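Local coordinates for 52 protein (Murid herpesvirus 4, PDB 2OA5), which is an abundant tegument protein of a gammaherpesvirus, belongs to the BLRF2 family and probably serves a structural role in the virus particle, at residues T26-V31 with D41-A46. Numbering follows the deposited sequence.
Sequences TLKQKV and DSILTA. With PE5 (3,6,9,12,15,18,21,24-octaoxahexacosan-1-ol), chain D.
Lys28 and Val31, one helical turn apart on helix 8-33, meet Ile43 of the loop that leads into helix 46-76, a helix-to-loop contact of small area in a mostly helical, four-chain assembly. The Lys28 side chain starts with CG beside the backbone N (chi1 -85°) and then runs extended, which carries it toward the loop; its CD lies 4.2 Å from the CG2 branch of Ile43. Lys28 NZ ends 4.3 Å from Leu44 O, too far for a hydrogen bond. Gln29 meets the polyether PE5 and not the loop: with CG anti to the backbone N (chi1 -160°) and a bend at chi2, Gln29 brings OE1 to 3.4 Å from PE5 C6. Val31 makes the second helix contact, its CG1 methyl 4.3 Å from Ile43 CD1. From the third subunit, Glu23 forms a long, weak ion pair with Lys28 NZ and Lys30 packs against Val31. Ile43 thus offers its two branches to different residues, CD1 to Val31 and CG2 to Lys28, and no hydrogen bond joins helix and loop here. Thr81 of the second subunit also packs on Ile43, and backbone hydrogen bonds from Ser42 and Leu44 tie the loop to that chain. Further on, Thr45 is the N-cap of helix 46-76, its OG1 bonded to Lys48 N. The polyether spans both segments: PE5 O3 lies 3.7 Å from Lys28 CB, and PE5 C1 touches Ile43 CG2 at 3.6 Å.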
# COMPACT_ATOMS: atom_id res chain seq x y z
N THR B 26 5.72 -22.44 24.13
CA THR B 26 6.46 -23.53 24.76
C THR B 26 7.95 -23.22 24.71
O THR B 26 8.66 -23.43 25.69
CB THR B 26 6.19 -24.87 24.05
OG1 THR B 26 4.87 -25.31 24.36
CG2 THR B 26 7.20 -25.92 24.49
N LEU B 27 8.41 -22.74 23.56
CA LEU B 27 9.82 -22.40 23.36
C LEU B 27 10.28 -21.23 24.23
O LEU B 27 11.42 -21.21 24.69
CB LEU B 27 10.07 -22.10 21.88
CG LEU B 27 10.09 -23.34 20.97
CD1 LEU B 27 9.36 -23.05 19.68
CD2 LEU B 27 11.53 -23.76 20.68
N LYS B 28 9.41 -20.24 24.45
CA LYS B 28 9.80 -19.12 25.30
C LYS B 28 9.98 -19.67 26.71
O LYS B 28 10.87 -19.26 27.44
CB LYS B 28 8.73 -18.03 25.29
CG LYS B 28 8.87 -17.07 24.12
CD LYS B 28 7.64 -16.20 23.96
CE LYS B 28 7.78 -15.31 22.75
NZ LYS B 28 6.53 -14.56 22.47
N GLN B 29 9.11 -20.61 27.05
CA GLN B 29 9.11 -21.26 28.36
C GLN B 29 10.47 -21.89 28.64
O GLN B 29 11.05 -21.68 29.71
CB GLN B 29 8.03 -22.34 28.36
CG GLN B 29 7.58 -22.79 29.71
CD GLN B 29 6.07 -22.99 29.74
OE1 GLN B 29 5.32 -22.09 29.37
NE2 GLN B 29 5.64 -24.17 30.17
N LYS B 30 10.96 -22.65 27.67
CA LYS B 30 12.25 -23.32 27.78
C LYS B 30 13.40 -22.32 27.77
O LYS B 30 14.38 -22.48 28.50
CB LYS B 30 12.43 -24.31 26.64
CG LYS B 30 11.47 -25.47 26.68
CD LYS B 30 11.73 -26.41 25.52
CE LYS B 30 10.73 -27.55 25.53
NZ LYS B 30 10.74 -28.24 24.21
N VAL B 31 13.28 -21.29 26.93
CA VAL B 31 14.32 -20.26 26.85
C VAL B 31 14.48 -19.57 28.20
O VAL B 31 15.58 -19.19 28.59
CB VAL B 31 13.98 -19.20 25.75
CG1 VAL B 31 14.65 -17.87 26.08
CG2 VAL B 31 14.47 -19.67 24.39
N ASP B 41 18.75 -8.58 30.09
CA ASP B 41 17.73 -8.57 29.05
C ASP B 41 16.38 -9.12 29.49
O ASP B 41 16.14 -9.39 30.67
CB ASP B 41 18.21 -9.39 27.86
CG ASP B 41 17.52 -9.02 26.56
OD1 ASP B 41 16.47 -8.34 26.61
OD2 ASP B 41 18.03 -9.40 25.49
N SER B 42 15.50 -9.29 28.51
CA SER B 42 14.18 -9.79 28.76
C SER B 42 13.51 -10.24 27.46
O SER B 42 13.84 -9.76 26.38
CB SER B 42 13.32 -8.71 29.41
OG SER B 42 12.03 -9.21 29.73
N ILE B 43 12.60 -11.19 27.60
CA ILE B 43 11.85 -11.69 26.47
C ILE B 43 10.70 -10.70 26.32
O ILE B 43 10.08 -10.28 27.30
CB ILE B 43 11.33 -13.14 26.72
CG1 ILE B 43 12.31 -14.16 26.16
CG2 ILE B 43 10.02 -13.36 25.97
CD1 ILE B 43 13.75 -13.71 26.09
N LEU B 44 10.46 -10.31 25.08
CA LEU B 44 9.43 -9.35 24.72
C LEU B 44 8.01 -9.85 24.94
O LEU B 44 7.67 -10.96 24.54
CB LEU B 44 9.62 -8.98 23.23
CG LEU B 44 9.90 -7.57 22.72
CD1 LEU B 44 10.75 -6.81 23.69
CD2 LEU B 44 10.57 -7.67 21.36
N THR B 45 7.20 -9.03 25.61
CA THR B 45 5.78 -9.36 25.78
C THR B 45 5.18 -8.81 24.47
O THR B 45 5.77 -7.94 23.84
CB THR B 45 5.12 -8.63 26.98
OG1 THR B 45 5.30 -7.22 26.83
CG2 THR B 45 5.73 -9.10 28.31
N ALA B 46 4.02 -9.32 24.06
CA ALA B 46 3.38 -8.86 22.83
C ALA B 46 3.05 -7.37 22.88
O ALA B 46 3.34 -6.62 21.94
CB ALA B 46 2.11 -9.67 22.57
C48 PE5 D . 9.69 -13.39 31.80
C50 PE5 D . 8.97 -12.15 31.28
O1 PE5 D . 7.86 -12.55 30.47
C1 PE5 D . 8.31 -12.81 29.14
C2 PE5 D . 7.17 -12.51 28.22
O2 PE5 D . 6.23 -13.56 28.34
C3 PE5 D . 6.55 -14.56 27.38
C4 PE5 D . 5.46 -15.61 27.38
O3 PE5 D . 6.05 -16.89 27.64
C5 PE5 D . 5.14 -17.70 28.37
C6 PE5 D . 5.92 -18.79 29.08
O4 PE5 D . 5.50 -18.85 30.44
C7 PE5 D . 6.66 -18.88 31.28
C8 PE5 D . 6.72 -20.19 32.04
O5 PE5 D . 8.08 -20.48 32.34
C9 PE5 D . 8.39 -20.02 33.65
C10 PE5 D . 7.93 -21.02 34.70
O6 PE5 D . 9.03 -21.82 35.16
C11 PE5 D . 9.15 -22.99 34.32
C12 PE5 D . 10.06 -24.01 34.99
O7 PE5 D . 10.26 -25.14 34.13
C13 PE5 D . 9.04 -25.89 34.04
C14 PE5 D . 9.34 -27.38 33.97
O8 PE5 D . 10.05 -27.69 32.76
C15 PE5 D . 9.86 -26.64 31.80
C16 PE5 D . 10.86 -26.82 30.66
O52 PE5 D . 10.41 -27.87 29.80